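Long-range contacts in putative uncharacterized protein (Pseudomonas phage 201phi2-1, PDB 3R4V), which is a phage protein of the tubulin-like family, a single chain that holds guanosine-5'-diphosphate in a pocket of its N-terminal half: residues A73-I78 with G104-R109; N143-I148 with L204-C209; V223-S228 with N270-V275. All coordinates share one frame; numbering follows the deposited sequence.

Contact 1: residues A73-I78 with G104-R109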
ATOM      1  N   ALA A  73      -1.416   5.878 -20.463  1.00 34.63           N
ATOM      2  CA  ALA A  73      -2.040   4.715 -21.084  1.00 41.22           C
ATOM      3  C   ALA A  73      -2.621   3.758 -20.043  1.00 39.76           C
ATOM      4  O   ALA A  73      -3.699   3.195 -20.257  1.00 40.62           O
ATOM      5  CB  ALA A  73      -1.053   3.988 -21.993  1.00 41.58           C
ATOM      6  N   LEU A  74      -1.919   3.571 -18.925  1.00 35.41           N
ATOM      7  CA  LEU A  74      -2.433   2.701 -17.864  1.00 38.37           C
ATOM      8  C   LEU A  74      -3.690   3.291 -17.240  1.00 35.96           C
ATOM      9  O   LEU A  74      -4.630   2.562 -16.930  1.00 34.11           O
ATOM     10  CB  LEU A  74      -1.386   2.432 -16.774  1.00 33.56           C
ATOM     11  CG  LEU A  74      -0.090   1.767 -17.234  1.00 38.53           C
ATOM     12  CD1 LEU A  74       0.747   1.314 -16.045  1.00 36.73           C
ATOM     13  CD2 LEU A  74      -0.380   0.598 -18.164  1.00 43.69           C
ATOM     14  N   MET A  75      -3.704   4.611 -17.072  1.00 34.55           N
ATOM     15  CA  MET A  75      -4.811   5.281 -16.400  1.00 32.03           C
ATOM     16  C   MET A  75      -6.103   5.200 -17.216  1.00 29.14           C
ATOM     17  O   MET A  75      -7.193   5.177 -16.654  1.00 33.11           O
ATOM     18  CB  MET A  75      -4.467   6.739 -16.070  1.00 29.04           C
ATOM     19  CG  MET A  75      -3.323   6.916 -15.046  1.00 26.36           C
ATOM     20  SD  MET A  75      -3.509   5.920 -13.552  1.00 29.34           S
ATOM     21  CE  MET A  75      -5.107   6.476 -12.972  1.00 27.27           C
ATOM     22  N   ASP A  76      -5.980   5.157 -18.538  1.00 36.35           N
ATOM     23  CA  ASP A  76      -7.160   5.040 -19.393  1.00 42.25           C
ATOM     24  C   ASP A  76      -7.892   3.716 -19.199  1.00 40.66           C
ATOM     25  O   ASP A  76      -9.081   3.611 -19.496  1.00 48.83           O
ATOM     26  CB  ASP A  76      -6.802   5.235 -20.869  1.00 54.14           C
ATOM     27  CG  ASP A  76      -6.687   6.698 -21.249  1.00 70.46           C
ATOM     28  OD1 ASP A  76      -7.385   7.530 -20.629  1.00 75.74           O
ATOM     29  OD2 ASP A  76      -5.899   7.017 -22.165  1.00 75.93           O
ATOM     30  N   THR A  77      -7.189   2.707 -18.701  1.00 40.12           N
ATOM     31  CA  THR A  77      -7.823   1.422 -18.440  1.00 40.74           C
ATOM     32  C   THR A  77      -8.456   1.365 -17.050  1.00 36.68           C
ATOM     33  O   THR A  77      -9.068   0.366 -16.687  1.00 36.95           O
ATOM     34  CB  THR A  77      -6.833   0.249 -18.581  1.00 38.70           C
ATOM     35  OG1 THR A  77      -5.989   0.190 -17.426  1.00 35.38           O
ATOM     36  CG2 THR A  77      -5.977   0.400 -19.845  1.00 41.08           C
ATOM     37  N   ILE A  78      -8.310   2.426 -16.267  1.00 32.39           N
ATOM     38  CA  ILE A  78      -8.869   2.426 -14.914  1.00 29.80           C
ATOM     39  C   ILE A  78     -10.107   3.304 -14.882  1.00 32.72           C
ATOM     40  O   ILE A  78     -10.015   4.519 -15.011  1.00 38.39           O
ATOM     41  CB  ILE A  78      -7.834   2.897 -13.861  1.00 30.25           C
ATOM     42  CG1 ILE A  78      -6.597   1.990 -13.890  1.00 30.04           C
ATOM     43  CG2 ILE A  78      -8.464   2.933 -12.461  1.00 22.62           C
ATOM     44  CD1 ILE A  78      -5.428   2.495 -13.036  1.00 25.80           C
ATOM     45  N   GLY A 104      -0.460   9.067  -7.634  1.00 17.24           N
ATOM     46  CA  GLY A 104      -0.404  10.464  -8.040  1.00 18.67           C
ATOM     47  C   GLY A 104      -1.521  10.813  -9.006  1.00 24.21           C
ATOM     48  O   GLY A 104      -2.143  11.868  -8.892  1.00 20.83           O
ATOM     49  N   GLN A 105      -1.777   9.927  -9.963  1.00 23.40           N
ATOM     50  CA  GLN A 105      -2.848  10.158 -10.936  1.00 24.75           C
ATOM     51  C   GLN A 105      -4.224  10.159 -10.259  1.00 24.32           C
ATOM     52  O   GLN A 105      -5.117  10.943 -10.622  1.00 23.23           O
ATOM     53  CB  GLN A 105      -2.798   9.101 -12.041  1.00 22.37           C
ATOM     54  CG  GLN A 105      -1.534   9.164 -12.894  1.00 24.72           C
ATOM     55  CD  GLN A 105      -1.394  10.479 -13.628  1.00 32.35           C
ATOM     56  OE1 GLN A 105      -2.320  10.931 -14.306  1.00 36.47           O
ATOM     57  NE2 GLN A 105      -0.238  11.111 -13.488  1.00 39.47           N
ATOM     58  N   LEU A 106      -4.406   9.274  -9.289  1.00 22.37           N
ATOM     59  CA  LEU A 106      -5.667   9.247  -8.548  1.00 24.29           C
ATOM     60  C   LEU A 106      -5.856  10.548  -7.769  1.00 23.76           C
ATOM     61  O   LEU A 106      -6.969  11.065  -7.667  1.00 24.52           O
ATOM     62  CB  LEU A 106      -5.727   8.043  -7.600  1.00 20.20           C
ATOM     63  CG  LEU A 106      -5.724   6.666  -8.256  1.00 18.45           C
ATOM     64  CD1 LEU A 106      -5.734   5.596  -7.168  1.00 21.22           C
ATOM     65  CD2 LEU A 106      -6.943   6.517  -9.150  1.00 20.52           C
ATOM     66  N   ALA A 107      -4.778  11.070  -7.189  1.00 23.00           N
ATOM     67  CA  ALA A 107      -4.869  12.368  -6.525  1.00 21.19           C
ATOM     68  C   ALA A 107      -5.316  13.453  -7.522  1.00 26.62           C
ATOM     69  O   ALA A 107      -6.140  14.298  -7.190  1.00 28.19           O
ATOM     70  CB  ALA A 107      -3.535  12.742  -5.852  1.00 18.70           C
ATOM     71  N   ASP A 108      -4.787  13.425  -8.747  1.00 23.07           N
ATOM     72  CA  ASP A 108      -5.199  14.400  -9.758  1.00 29.74           C
ATOM     73  C   ASP A 108      -6.691  14.271 -10.110  1.00 33.86           C
ATOM     74  O   ASP A 108      -7.321  15.259 -10.486  1.00 37.60           O
ATOM     75  CB  ASP A 108      -4.336  14.308 -11.029  1.00 31.34           C
ATOM     76  CG  ASP A 108      -2.907  14.817 -10.826  1.00 29.58           C
ATOM     77  OD1 ASP A 108      -2.610  15.461  -9.796  1.00 31.73           O
ATOM     78  OD2 ASP A 108      -2.069  14.594 -11.730  1.00 41.17           O
ATOM     79  N   ARG A 109      -7.249  13.063  -9.989  1.00 31.20           N
ATOM     80  CA  ARG A 109      -8.690  12.845 -10.191  1.00 34.27           C
ATOM     81  C   ARG A 109      -9.514  13.377  -9.019  1.00 34.83           C
ATOM     82  O   ARG A 109     -10.736  13.313  -9.043  1.00 32.95           O
ATOM     83  CB  ARG A 109      -9.022  11.355 -10.365  1.00 27.15           C
ATOM     84  CG  ARG A 109      -8.426  10.676 -11.582  1.00 31.13           C
ATOM     85  CD  ARG A 109      -8.960   9.248 -11.738  1.00 29.52           C
ATOM     86  NE  ARG A 109      -8.477   8.619 -12.968  1.00 31.39           N
ATOM     87  CZ  ARG A 109      -8.837   7.409 -13.391  1.00 31.65           C
ATOM     88  NH1 ARG A 109      -9.699   6.685 -12.694  1.00 36.74           N
ATOM     89  NH2 ARG A 109      -8.342   6.929 -14.525  1.00 32.08           N
TER

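Contact 2: residues N143-I148 with L204-C209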
ATOM      1  N   ASN A 143       2.848  17.481  -2.588  1.00 24.08           N
ATOM      2  CA  ASN A 143       2.655  18.063  -3.914  1.00 27.66           C
ATOM      3  C   ASN A 143       1.180  18.148  -4.310  1.00 28.52           C
ATOM      4  O   ASN A 143       0.763  19.113  -4.940  1.00 26.44           O
ATOM      5  CB  ASN A 143       3.423  17.267  -4.978  1.00 30.61           C
ATOM      6  CG  ASN A 143       4.929  17.428  -4.860  1.00 34.88           C
ATOM      7  OD1 ASN A 143       5.428  18.180  -4.021  1.00 33.81           O
ATOM      8  ND2 ASN A 143       5.661  16.699  -5.694  1.00 38.40           N
ATOM      9  N   LYS A 144       0.394  17.147  -3.929  1.00 21.09           N
ATOM     10  CA  LYS A 144      -1.017  17.105  -4.315  1.00 23.91           C
ATOM     11  C   LYS A 144      -1.903  17.672  -3.212  1.00 19.75           C
ATOM     12  O   LYS A 144      -3.118  17.791  -3.379  1.00 26.77           O
ATOM     13  CB  LYS A 144      -1.449  15.670  -4.621  1.00 26.26           C
ATOM     14  CG  LYS A 144      -0.553  14.921  -5.603  1.00 33.18           C
ATOM     15  CD  LYS A 144      -0.616  15.503  -6.982  1.00 33.78           C
ATOM     16  CE  LYS A 144      -0.023  14.545  -8.013  1.00 28.25           C
ATOM     17  NZ  LYS A 144       0.186  15.222  -9.315  1.00 32.57           N
ATOM     18  N   HIS A 145      -1.278  18.044  -2.104  1.00 19.85           N
ATOM     19  CA  HIS A 145      -1.980  18.528  -0.925  1.00 20.86           C
ATOM     20  C   HIS A 145      -3.136  17.595  -0.561  1.00 27.64           C
ATOM     21  O   HIS A 145      -4.297  17.977  -0.587  1.00 26.94           O
ATOM     22  CB  HIS A 145      -2.486  19.967  -1.137  1.00 22.13           C
ATOM     23  CG  HIS A 145      -2.734  20.692   0.147  1.00 26.02           C
ATOM     24  ND1 HIS A 145      -1.737  21.362   0.826  1.00 28.12           N
ATOM     25  CD2 HIS A 145      -3.847  20.795   0.910  1.00 28.33           C
ATOM     26  CE1 HIS A 145      -2.236  21.872   1.938  1.00 31.73           C
ATOM     27  NE2 HIS A 145      -3.513  21.544   2.011  1.00 35.91           N
ATOM     28  N   LEU A 146      -2.807  16.353  -0.224  1.00 20.88           N
ATOM     29  CA  LEU A 146      -3.831  15.369   0.053  1.00 21.97           C
ATOM     30  C   LEU A 146      -3.217  14.343   0.990  1.00 18.48           C
ATOM     31  O   LEU A 146      -2.055  13.995   0.802  1.00 19.98           O
ATOM     32  CB  LEU A 146      -4.200  14.674  -1.258  1.00 28.83           C
ATOM     33  CG  LEU A 146      -5.198  13.539  -1.160  1.00 31.19           C
ATOM     34  CD1 LEU A 146      -6.562  14.147  -0.888  1.00 38.34           C
ATOM     35  CD2 LEU A 146      -5.219  12.673  -2.430  1.00 26.44           C
ATOM     36  N   PRO A 147      -3.977  13.871   1.992  1.00 13.47           N
ATOM     37  CA  PRO A 147      -3.418  12.782   2.811  1.00 11.45           C
ATOM     38  C   PRO A 147      -3.250  11.543   1.953  1.00 16.32           C
ATOM     39  O   PRO A 147      -4.117  11.218   1.139  1.00 21.93           O
ATOM     40  CB  PRO A 147      -4.497  12.527   3.865  1.00 19.26           C
ATOM     41  CG  PRO A 147      -5.319  13.821   3.879  1.00 18.85           C
ATOM     42  CD  PRO A 147      -5.310  14.284   2.463  1.00 20.77           C
ATOM     43  N   ILE A 148      -2.123  10.865   2.125  1.00 15.49           N
ATOM     44  CA  ILE A 148      -1.927   9.595   1.449  1.00 11.97           C
ATOM     45  C   ILE A 148      -1.996   8.526   2.515  1.00 14.46           C
ATOM     46  O   ILE A 148      -1.088   8.382   3.337  1.00 14.34           O
ATOM     47  CB  ILE A 148      -0.589   9.559   0.683  1.00 13.49           C
ATOM     48  CG1 ILE A 148      -0.583  10.624  -0.434  1.00 17.79           C
ATOM     49  CG2 ILE A 148      -0.320   8.134   0.161  1.00 15.20           C
ATOM     50  CD1 ILE A 148      -1.585  10.398  -1.580  1.00 14.59           C
ATOM     51  N   LEU A 204      -5.038  21.341   8.884  1.00 31.08           N
ATOM     52  CA  LEU A 204      -4.260  20.107   8.991  1.00 27.92           C
ATOM     53  C   LEU A 204      -3.269  19.964   7.833  1.00 27.27           C
ATOM     54  O   LEU A 204      -3.466  20.527   6.760  1.00 32.06           O
ATOM     55  CB  LEU A 204      -5.181  18.883   9.062  1.00 24.55           C
ATOM     56  CG  LEU A 204      -6.042  18.799  10.329  1.00 34.22           C
ATOM     57  CD1 LEU A 204      -7.006  17.624  10.268  1.00 31.42           C
ATOM     58  CD2 LEU A 204      -5.169  18.713  11.580  1.00 29.50           C
ATOM     59  N   ILE A 205      -2.208  19.208   8.070  1.00 27.19           N
ATOM     60  CA  ILE A 205      -1.114  19.060   7.121  1.00 22.84           C
ATOM     61  C   ILE A 205      -1.294  17.755   6.361  1.00 20.91           C
ATOM     62  O   ILE A 205      -1.377  16.709   6.983  1.00 22.14           O
ATOM     63  CB  ILE A 205       0.219  18.962   7.883  1.00 29.01           C
ATOM     64  CG1 ILE A 205       0.435  20.214   8.743  1.00 39.73           C
ATOM     65  CG2 ILE A 205       1.378  18.714   6.918  1.00 24.39           C
ATOM     66  CD1 ILE A 205       1.605  20.106   9.698  1.00 46.51           C
ATOM     67  N   PRO A 206      -1.333  17.808   5.016  1.00 23.87           N
ATOM     68  CA  PRO A 206      -1.394  16.559   4.253  1.00 23.00           C
ATOM     69  C   PRO A 206      -0.044  15.852   4.281  1.00 21.92           C
ATOM     70  O   PRO A 206       0.993  16.480   4.057  1.00 20.23           O
ATOM     71  CB  PRO A 206      -1.710  17.032   2.836  1.00 22.23           C
ATOM     72  CG  PRO A 206      -1.122  18.394   2.758  1.00 28.74           C
ATOM     73  CD  PRO A 206      -1.272  18.992   4.136  1.00 26.29           C
ATOM     74  N   GLN A 207      -0.066  14.547   4.537  1.00 17.79           N
ATOM     75  CA  GLN A 207       1.169  13.788   4.681  1.00 18.12           C
ATOM     76  C   GLN A 207       0.794  12.317   4.630  1.00 15.62           C
ATOM     77  O   GLN A 207      -0.394  11.994   4.545  1.00 18.17           O
ATOM     78  CB  GLN A 207       1.854  14.145   6.012  1.00 17.31           C
ATOM     79  CG  GLN A 207       0.970  13.944   7.246  1.00 16.52           C
ATOM     80  CD  GLN A 207       1.580  14.424   8.583  1.00 18.55           C
ATOM     81  OE1 GLN A 207       0.989  14.209   9.635  1.00 19.29           O
ATOM     82  NE2 GLN A 207       2.746  15.079   8.538  1.00 20.24           N
ATOM     83  N   VAL A 208       1.786  11.430   4.679  1.00 12.56           N
ATOM     84  CA  VAL A 208       1.489  10.003   4.768  1.00 11.90           C
ATOM     85  C   VAL A 208       0.841   9.717   6.122  1.00 13.66           C
ATOM     86  O   VAL A 208       1.374  10.104   7.165  1.00 15.43           O
ATOM     87  CB  VAL A 208       2.731   9.128   4.606  1.00 17.22           C
ATOM     88  CG1 VAL A 208       2.359   7.656   4.811  1.00 16.00           C
ATOM     89  CG2 VAL A 208       3.306   9.296   3.216  1.00 14.91           C
ATOM     90  N   CYS A 209      -0.323   9.065   6.078  1.00 13.49           N
ATOM     91  CA  CYS A 209      -1.070   8.686   7.259  1.00 13.54           C
ATOM     92  C   CYS A 209      -1.230   7.178   7.269  1.00 12.64           C
ATOM     93  O   CYS A 209      -1.168   6.551   6.220  1.00 16.30           O
ATOM     94  CB  CYS A 209      -2.472   9.284   7.192  1.00 13.01           C
ATOM     95  SG  CYS A 209      -2.482  11.072   7.247  1.00 19.51           S
TER

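Contact 3: residues V223-S228 with N270-V275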
ATOM      1  N   VAL A 223      -5.551   3.604  19.114  1.00 32.14           N
ATOM      2  CA  VAL A 223      -4.809   4.239  18.022  1.00 25.81           C
ATOM      3  C   VAL A 223      -4.386   5.629  18.502  1.00 26.57           C
ATOM      4  O   VAL A 223      -5.229   6.443  18.860  1.00 24.75           O
ATOM      5  CB  VAL A 223      -5.660   4.377  16.740  1.00 21.05           C
ATOM      6  CG1 VAL A 223      -4.895   5.143  15.671  1.00 18.33           C
ATOM      7  CG2 VAL A 223      -6.087   3.009  16.219  1.00 26.14           C
ATOM      8  N   PRO A 224      -3.077   5.901  18.536  1.00 26.63           N
ATOM      9  CA  PRO A 224      -2.648   7.188  19.102  1.00 31.73           C
ATOM     10  C   PRO A 224      -2.924   8.381  18.175  1.00 26.86           C
ATOM     11  O   PRO A 224      -2.802   8.262  16.945  1.00 23.66           O
ATOM     12  CB  PRO A 224      -1.136   7.000  19.302  1.00 30.17           C
ATOM     13  CG  PRO A 224      -0.757   5.947  18.319  1.00 31.18           C
ATOM     14  CD  PRO A 224      -1.942   5.026  18.193  1.00 26.13           C
ATOM     15  N   GLU A 225      -3.301   9.511  18.772  1.00 23.56           N
ATOM     16  CA  GLU A 225      -3.539  10.742  18.023  1.00 25.15           C
ATOM     17  C   GLU A 225      -4.403  10.550  16.776  1.00 22.68           C
ATOM     18  O   GLU A 225      -4.029  10.960  15.680  1.00 18.86           O
ATOM     19  CB  GLU A 225      -2.205  11.398  17.659  1.00 19.10           C
ATOM     20  CG  GLU A 225      -1.410  11.776  18.913  1.00 23.23           C
ATOM     21  CD  GLU A 225      -0.081  12.466  18.623  1.00 26.56           C
ATOM     22  OE1 GLU A 225       0.057  13.103  17.560  1.00 32.52           O
ATOM     23  OE2 GLU A 225       0.827  12.368  19.470  1.00 33.98           O
ATOM     24  N   ALA A 226      -5.577   9.959  16.954  1.00 21.65           N
ATOM     25  CA  ALA A 226      -6.443   9.668  15.823  1.00 20.59           C
ATOM     26  C   ALA A 226      -6.875  10.970  15.173  1.00 18.75           C
ATOM     27  O   ALA A 226      -7.259  11.917  15.865  1.00 22.34           O
ATOM     28  CB  ALA A 226      -7.659   8.869  16.278  1.00 21.16           C
ATOM     29  N   ILE A 227      -6.820  11.021  13.850  1.00 19.22           N
ATOM     30  CA  ILE A 227      -7.269  12.201  13.105  1.00 15.12           C
ATOM     31  C   ILE A 227      -8.703  12.072  12.598  1.00 19.42           C
ATOM     32  O   ILE A 227      -9.508  12.987  12.757  1.00 22.55           O
ATOM     33  CB  ILE A 227      -6.371  12.446  11.875  1.00 20.00           C
ATOM     34  CG1 ILE A 227      -4.909  12.577  12.310  1.00 14.64           C
ATOM     35  CG2 ILE A 227      -6.854  13.670  11.071  1.00 21.16           C
ATOM     36  CD1 ILE A 227      -3.920  12.496  11.140  1.00 19.78           C
ATOM     37  N   SER A 228      -9.010  10.942  11.964  1.00 18.88           N
ATOM     38  CA  SER A 228     -10.276  10.800  11.255  1.00 19.61           C
ATOM     39  C   SER A 228     -10.765   9.360  11.380  1.00 24.37           C
ATOM     40  O   SER A 228     -10.024   8.424  11.094  1.00 20.01           O
ATOM     41  CB  SER A 228     -10.066  11.188   9.783  1.00 20.48           C
ATOM     42  OG  SER A 228     -11.265  11.184   9.046  1.00 23.74           O
ATOM     43  N   ASN A 270      -4.509   7.907  11.451  1.00 13.97           N
ATOM     44  CA  ASN A 270      -3.641   8.804  12.208  1.00 18.27           C
ATOM     45  C   ASN A 270      -2.363   8.993  11.414  1.00 19.58           C
ATOM     46  O   ASN A 270      -2.297   8.530  10.284  1.00 15.57           O
ATOM     47  CB  ASN A 270      -3.349   8.268  13.608  1.00 14.30           C
ATOM     48  CG  ASN A 270      -2.400   7.102  13.612  1.00 17.55           C
ATOM     49  OD1 ASN A 270      -2.149   6.477  12.577  1.00 18.27           O
ATOM     50  ND2 ASN A 270      -1.868   6.783  14.792  1.00 22.83           N
ATOM     51  N   SER A 271      -1.360   9.663  11.977  1.00 16.14           N
ATOM     52  CA  SER A 271      -0.095   9.797  11.234  1.00 14.38           C
ATOM     53  C   SER A 271       1.127   9.788  12.139  1.00 17.93           C
ATOM     54  O   SER A 271       2.251   9.722  11.640  1.00 16.55           O
ATOM     55  CB  SER A 271      -0.088  11.059  10.359  1.00 17.39           C
ATOM     56  OG  SER A 271      -0.027  12.231  11.176  1.00 18.12           O
ATOM     57  N   VAL A 272       0.928   9.864  13.452  1.00 17.14           N
ATOM     58  CA  VAL A 272       2.072   9.934  14.360  1.00 18.42           C
ATOM     59  C   VAL A 272       2.924   8.654  14.314  1.00 25.38           C
ATOM     60  O   VAL A 272       4.107   8.688  14.600  1.00 23.51           O
ATOM     61  CB  VAL A 272       1.669  10.301  15.807  1.00 19.78           C
ATOM     62  CG1 VAL A 272       0.915   9.162  16.471  1.00 17.64           C
ATOM     63  CG2 VAL A 272       2.901  10.655  16.621  1.00 29.81           C
ATOM     64  N   GLY A 273       2.323   7.540  13.922  1.00 22.60           N
ATOM     65  CA  GLY A 273       3.017   6.260  13.922  1.00 20.37           C
ATOM     66  C   GLY A 273       4.011   6.121  12.774  1.00 20.08           C
ATOM     67  O   GLY A 273       4.852   5.222  12.793  1.00 19.88           O
ATOM     68  N   VAL A 274       3.913   6.993  11.772  1.00 19.25           N
ATOM     69  CA  VAL A 274       4.813   6.921  10.609  1.00 15.31           C
ATOM     70  C   VAL A 274       6.272   7.148  11.018  1.00 17.58           C
ATOM     71  O   VAL A 274       7.183   6.557  10.442  1.00 18.38           O
ATOM     72  CB  VAL A 274       4.390   7.910   9.513  1.00 14.23           C
ATOM     73  CG1 VAL A 274       5.414   7.935   8.353  1.00 14.73           C
ATOM     74  CG2 VAL A 274       2.994   7.525   8.974  1.00 15.32           C
ATOM     75  N   VAL A 275       6.498   7.987  12.030  1.00 18.99           N
ATOM     76  CA  VAL A 275       7.867   8.206  12.501  1.00 20.07           C
ATOM     77  C   VAL A 275       8.525   6.890  12.911  1.00 21.69           C
ATOM     78  O   VAL A 275       9.640   6.575  12.487  1.00 23.89           O
ATOM     79  CB  VAL A 275       7.922   9.173  13.683  1.00 26.96           C
ATOM     80  CG1 VAL A 275       9.360   9.286  14.192  1.00 25.13           C
ATOM     81  CG2 VAL A 275       7.372  10.540  13.287  1.00 25.79           C
TER
HETATM   82  O   HOH W   1      -1.702  11.257  14.278  1.00 17.48           O

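Contact 1: residues A73-I78 with G104-R109
Met75 reaches from the last turn of helix 71-76 toward Gln105 of helix 95-108 and Arg109 just beyond its end. Its CB, on a bond that already points at the partner segment, lies 4.2 Å from Arg109 NH2. CG lies anti to the carbonyl carbon (chi1 -65°) and rests on Gln105 CG at 3.6 Å, methylene against methylene. The thioether then bends at chi2 and chi3 instead of running straight: SD lies 3.6 Å from Gln105 CB, and the folded tip brings CE over one face of the guanidinium of Arg109. That methyl sits 3.4 Å from the guanidinium plane, off centre toward the rim; it also touches Gln105 CB at 3.6 Å and meets Leu106 CD2 at 4.2 Å. A flexible, unbranched methionine suits such a place, because it can pack against aliphatic carbons and a flat cation at once.

Arg109, extended from CG to NE, carries its charge across to the loop that follows helix 71-76. NH1 and NH2 both donate to a single acceptor, Ile78 O, the NH2 bond being 3.0 Å long with an N-H...O angle of 150°. The oxygen lies near the guanidinium plane, and this two-nitrogen grip fixes the rotation of the group. NH1 has a further partner in Tyr84 OH.

This contact joins two helices beside the central parallel strands of the tubulin-like nucleotide-binding half. Ile78 and Leu106 pack on strands 6-10 and 84-89, while Met75 also leans on Ile102 of helix 95-108.

Contact 2: residues N143-I148 with L204-C209
Ile148 and Cys209 are joined by the straighter of two backbone hydrogen bonds, Cys209 N to Ile148 O at 2.9 Å with an N-H...O angle of 169°. The other runs from Ile148 N to Gln207 O at 3.2 Å. Together they flank Val208 and make Ile148 and Val208 a parallel bridge pair; Val208 CA lies 3.4 Å from Ile148 O in a CA-H...O contact.

Here strands 148-154 and 208-214 begin side by side, and in this tubulin-like fold the sheet continues across them from the nucleotide-binding half into the C-terminal domain. Helix 124-144 ends just before, in a Schellman motif whose C' residue is His145, at positive phi.

The ring contact is a CH-pi interaction: Pro206 CG lies over the centre of the His145 imidazole, 3.7 Å from the centroid. His145 CG is anti to its backbone N (chi1 -158°), which starts the ring toward the proline, a compact, rigid ring whose CG and CD hydrogens can face an aromatic ring.

Pro206 CB also makes a close contact with the backbone of Leu146, 3.3 Å from its N. The apolar pair is Pro147 CB and Cys209 SG, 4.2 Å apart, the cysteine being a small side chain that fits beside a proline ring.

Contact 3: residues V223-S228 with N270-V275
Asn270 and Pro224 meet beside a classic beta bulge, in which Ile227 and Ser228 both face Ile269, in the C-terminal domain of this phage tubulin-like protein. Asn270 CG stands between its backbone N and carbonyl carbon (chi1 73°), and from there the amide can serve two partners. ND2 donates to Pro224 O at 2.8 Å, nearly straight at 170°, with the oxygen in the amide plane and the donor in the carbonyl plane; OD1 is taken by His212. Asparagine suits this buried place, offering a donor and an acceptor on a short stem. Val223 CG1 packs 3.6 Å from Asn270 ND2.

Ile227 directs CD1 at the Asn270 backbone, 3.8 Å from its C. Val272 CG1 also stands between N and the carbonyl carbon (chi1 70°), with CG2 anti to N; Pro224 CG and Val272 CG1 are 4.1 Å apart. Glu225, extended beyond CG, crosses the valine at about a right angle: its carboxylate lies against Val272 CB and CG2, while Glu225 CB meets CG1. Between the backbones a water donates to Glu225 O at 2.7 Å and accepts from Ser271 N at 2.8 Å.

In the fold
Contacts 1 and 2 are buried and lie next to each other: Lys144, at the end of helix 124-144, forms a salt bridge to Asp108 of helix 95-108, and Leu146 packs on Ala107. Contact 3 is only partly buried, about 17 Å from contact 1 between nearest atoms, but it touches contact 2, where Gln207 OE1 and Ser271 OG probably share a hydrogen bond. The chemistry follows the place. Helix ends in contact 1 meet through long side chains and a charged group; adjoining strands in contact 2 meet through backbone bonds and two prolines; a strand end and loops in contact 3 combine one side-chain amide bond, a water and partly exposed packing. Strand 208-214 lies between strands 148-154 and 264-270, linking contacts 2 and 3.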